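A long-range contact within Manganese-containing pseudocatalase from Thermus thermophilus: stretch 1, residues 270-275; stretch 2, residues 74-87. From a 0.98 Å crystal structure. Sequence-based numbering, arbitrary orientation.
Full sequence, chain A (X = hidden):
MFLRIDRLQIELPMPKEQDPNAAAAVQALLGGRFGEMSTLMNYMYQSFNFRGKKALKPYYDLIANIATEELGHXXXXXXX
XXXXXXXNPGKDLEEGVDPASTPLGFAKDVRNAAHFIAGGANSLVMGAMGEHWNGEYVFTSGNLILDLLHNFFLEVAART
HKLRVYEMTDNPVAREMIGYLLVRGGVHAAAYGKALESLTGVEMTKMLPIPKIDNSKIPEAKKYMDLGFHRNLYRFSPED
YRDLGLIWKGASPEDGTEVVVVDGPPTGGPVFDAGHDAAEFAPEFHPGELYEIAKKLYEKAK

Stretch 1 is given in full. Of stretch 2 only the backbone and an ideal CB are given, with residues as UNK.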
# COMPACT_ATOMS: atom_id res chain seq x y z
N PRO A 270 32.40 18.12 2.21
CA PRO A 270 32.02 18.07 0.79
C PRO A 270 30.85 17.10 0.57
O PRO A 270 30.74 16.06 1.21
CB PRO A 270 33.29 17.57 0.11
CG PRO A 270 34.35 17.83 1.03
CD PRO A 270 33.79 17.66 2.42
N VAL A 271 30.04 17.42 -0.47
CA VAL A 271 29.11 16.49 -0.97
C VAL A 271 29.84 15.33 -1.65
O VAL A 271 31.05 15.40 -1.96
CB VAL A 271 28.04 17.11 -1.90
CG1 VAL A 271 27.24 18.15 -1.13
CG2 VAL A 271 28.62 17.62 -3.19
N PHE A 272 29.12 14.23 -1.85
CA PHE A 272 29.63 12.98 -2.40
C PHE A 272 29.22 12.82 -3.85
O PHE A 272 28.06 13.08 -4.19
CB PHE A 272 29.11 11.81 -1.57
CG PHE A 272 29.53 10.47 -2.12
CD1 PHE A 272 30.84 10.07 -2.06
CD2 PHE A 272 28.61 9.66 -2.75
CE1 PHE A 272 31.24 8.87 -2.66
CE2 PHE A 272 29.01 8.47 -3.32
CZ PHE A 272 30.32 8.09 -3.28
N ASP A 273 30.14 12.35 -4.67
CA ASP A 273 29.87 12.05 -6.08
C ASP A 273 30.33 10.61 -6.33
O ASP A 273 31.53 10.30 -6.26
CB ASP A 273 30.61 13.05 -6.96
CG ASP A 273 30.37 12.87 -8.45
OD1 ASP A 273 29.85 11.86 -8.90
OD2 ASP A 273 30.73 13.84 -9.19
N ALA A 274 29.38 9.74 -6.66
CA ALA A 274 29.66 8.33 -6.86
C ALA A 274 30.44 8.01 -8.12
O ALA A 274 30.87 6.84 -8.23
CB ALA A 274 28.34 7.53 -6.88
N GLY A 275 30.62 8.97 -9.01
CA GLY A 275 31.40 8.70 -10.19
C GLY A 275 30.65 7.92 -11.24
O GLY A 275 29.43 7.73 -11.18
N UNK A 74 18.41 13.82 5.64
CA UNK A 74 18.11 12.94 4.51
C UNK A 74 19.26 12.99 3.52
O UNK A 74 19.64 11.97 2.92
CB UNK A 74 16.80 13.34 3.83
N UNK A 75 19.84 14.18 3.32
CA UNK A 75 20.98 14.33 2.41
C UNK A 75 22.16 13.48 2.86
O UNK A 75 22.81 12.80 2.07
CB UNK A 75 21.40 15.80 2.32
N UNK A 76 22.47 13.55 4.18
CA UNK A 76 23.63 12.83 4.71
C UNK A 76 23.45 11.30 4.62
O UNK A 76 24.38 10.57 4.30
CB UNK A 76 23.87 13.24 6.16
N UNK A 77 22.22 10.83 4.97
CA UNK A 77 21.98 9.39 4.89
C UNK A 77 22.01 8.93 3.43
O UNK A 77 22.60 7.87 3.14
CB UNK A 77 20.64 9.03 5.54
N UNK A 78 21.41 9.70 2.51
CA UNK A 78 21.49 9.34 1.11
C UNK A 78 22.96 9.25 0.66
O UNK A 78 23.32 8.36 -0.10
CB UNK A 78 20.72 10.36 0.26
N UNK A 79 23.79 10.21 1.08
CA UNK A 79 25.21 10.20 0.71
C UNK A 79 25.91 8.96 1.22
O UNK A 79 26.82 8.42 0.56
CB UNK A 79 25.91 11.45 1.25
N UNK A 80 25.54 8.50 2.42
CA UNK A 80 26.10 7.30 2.99
C UNK A 80 25.74 6.06 2.14
O UNK A 80 26.59 5.24 1.80
CB UNK A 80 25.61 7.13 4.43
N UNK A 81 24.45 5.94 1.82
CA UNK A 81 23.98 4.87 0.95
C UNK A 81 24.68 4.92 -0.40
O UNK A 81 25.16 3.90 -0.91
CB UNK A 81 22.46 4.96 0.76
N UNK A 82 24.76 6.11 -0.99
CA UNK A 82 25.39 6.25 -2.29
C UNK A 82 26.87 5.85 -2.22
O UNK A 82 27.40 5.27 -3.17
CB UNK A 82 25.25 7.69 -2.80
N UNK A 83 27.54 6.20 -1.13
CA UNK A 83 28.92 5.81 -0.93
C UNK A 83 29.07 4.30 -0.93
O UNK A 83 30.03 3.76 -1.51
CB UNK A 83 29.45 6.39 0.38
N UNK A 84 28.16 3.61 -0.24
CA UNK A 84 28.18 2.15 -0.16
C UNK A 84 27.83 1.49 -1.49
O UNK A 84 28.22 0.34 -1.71
CB UNK A 84 27.21 1.67 0.92
N UNK A 85 27.10 2.17 -2.37
CA UNK A 85 26.69 1.61 -3.64
C UNK A 85 27.62 1.98 -4.80
O UNK A 85 27.50 1.43 -5.89
CB UNK A 85 25.27 2.07 -3.96
N UNK A 86 28.55 2.92 -4.58
CA UNK A 86 29.38 3.45 -5.68
C UNK A 86 30.45 2.47 -6.07
O UNK A 86 31.27 2.05 -5.28
CB UNK A 86 30.02 4.78 -5.29
N UNK A 87 30.54 2.16 -7.37
CA UNK A 87 31.59 1.29 -7.86
C UNK A 87 32.93 2.03 -7.89
O UNK A 87 33.97 1.48 -7.52
CB UNK A 87 31.24 0.76 -9.25

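Stretch 1 has no regular helix or strand. It lies against a helix that begins earlier in the chain and runs through 74 to 85, and no hydrogen bond crosses between them. What stretch 1 offers is mainly apolar: the ring of Phe272, the methyl of Ala274 and Val271.

Position 74 is helical and its CB is out of reach of stretch 1. The contact sets no demand here. The residue is Ile74.

At position 75 CA-to-CB points sideways, and the ideal CB has nothing of stretch 1 within 5.5 Å. A short side chain would fall short of Val271, while a long one, apolar or polar, could reach it. The residue is Glu75. Its chi1 and chi2 are both t, so the chain extends and its end comes nearer, with Glu75 OE2 4.0 Å from Val271 CG1. Glu75 OE1 is hydrogen-bonded elsewhere in the structure.

Positions 76, 77 and 78 are helical and their CB atoms are out of reach. Stretch 1 leaves the choice wide. They are Leu76, Val77 and Ala78.

At position 79 the bond points sideways, and the ideal CB lies 4.3 Å from Phe272 CB. The backbones are close here, with 6.1 Å between CA of 79 and CA of Phe272. A small apolar residue suits this spacing. The residue is Ala79, and its methyl packs on Phe272 CB.

Position 80 points away and position 81 is out of reach, so stretch 1 selects for neither. They are Thr80 and Ile81. Thr80 OG1 donates a hydrogen bond to Leu76 O at 3.0 Å, one turn back.

At position 82 the bond points toward stretch 1. The ideal CB is 3.9 Å from Phe272 CE2 and 5.1 Å from Ala274 CB. Apolar or polar side chains could fit if they turn away from the ring beyond CB. The residue is Asn82, with chi1 m. Its CB packs against the ring, while its amide is hydrogen-bonded elsewhere in the structure.

At position 83 the bond points sideways, with the ideal CB 4.1 Å from Phe272 CZ. Alanine, serine or another small residue could lie over the ring. The residue is Ser83. Its CB is 4.2 Å from the Phe272 ring centroid and 14° off the normal, a CH-pi contact over the face. Ser83 OG donates to Ala79 O at 2.8 Å, and this keeps the hydroxyl bonded within the helix while it lies over the ring, 3.6 Å from Phe272 CD1.

Position 84 points away and 85 sideways without contact; many residues would serve. They are Leu84 and Leu85.

Position 86 is the first to leave helical phi/psi (-76/128). Its bond points toward stretch 1, with the ideal CB 3.6 Å from Ala274 CB and 3.9 Å from Phe272 CZ. A small apolar group suits this spot. The residue is Ala86. Its CB sits at the ring edge, 3.7 Å from Ala274 CB.

Position 87 points sideways, so a long polar chain is acceptable. The residue is Lys87, whose end leads away.

Stretch 2, residues 74-87: IELVAATINSLLAK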
# COMPACT_ATOMS: atom_id res chain seq x y z
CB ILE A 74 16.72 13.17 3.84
CG1 ILE A 74 16.54 14.53 3.20
CG2 ILE A 74 15.61 12.87 4.83
CD1 ILE A 74 15.37 14.56 2.19
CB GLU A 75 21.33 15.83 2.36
CG GLU A 75 22.45 16.13 1.40
CD GLU A 75 22.90 17.60 1.42
OE1 GLU A 75 22.57 18.32 2.43
OE2 GLU A 75 23.59 17.98 0.46
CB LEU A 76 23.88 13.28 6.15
CG LEU A 76 25.14 12.73 6.81
CD1 LEU A 76 26.38 13.31 6.10
CD2 LEU A 76 25.16 13.08 8.28
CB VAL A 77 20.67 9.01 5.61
CG1 VAL A 77 20.49 7.48 5.51
CG2 VAL A 77 20.74 9.42 7.09
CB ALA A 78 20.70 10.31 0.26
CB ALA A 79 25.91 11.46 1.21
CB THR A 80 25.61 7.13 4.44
OG1 THR A 80 25.99 8.27 5.21
CG2 THR A 80 26.17 5.90 5.09
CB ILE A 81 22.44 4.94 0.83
CG1 ILE A 81 21.81 4.60 2.17
CG2 ILE A 81 21.94 4.07 -0.30
CD1 ILE A 81 20.37 5.06 2.30
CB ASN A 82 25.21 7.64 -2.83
CG ASN A 82 23.77 7.90 -3.23
OD1 ASN A 82 23.04 6.97 -3.55
ND2 ASN A 82 23.38 9.20 -3.24
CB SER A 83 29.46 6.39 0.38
OG SER A 83 29.56 7.80 0.36
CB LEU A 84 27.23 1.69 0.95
CG LEU A 84 27.67 2.11 2.36
CD1 LEU A 84 26.47 1.99 3.33
CD2 LEU A 84 28.85 1.27 2.84
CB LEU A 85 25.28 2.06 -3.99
CG LEU A 85 24.18 1.50 -3.07
CD1 LEU A 85 22.86 2.15 -3.38
CD2 LEU A 85 24.07 -0.02 -3.20
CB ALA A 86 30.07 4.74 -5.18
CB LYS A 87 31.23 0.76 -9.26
CG LYS A 87 32.32 -0.18 -9.80
CD LYS A 87 32.12 -0.66 -11.20
CE LYS A 87 33.31 -1.49 -11.70
NZ LYS A 87 33.33 -1.72 -13.14
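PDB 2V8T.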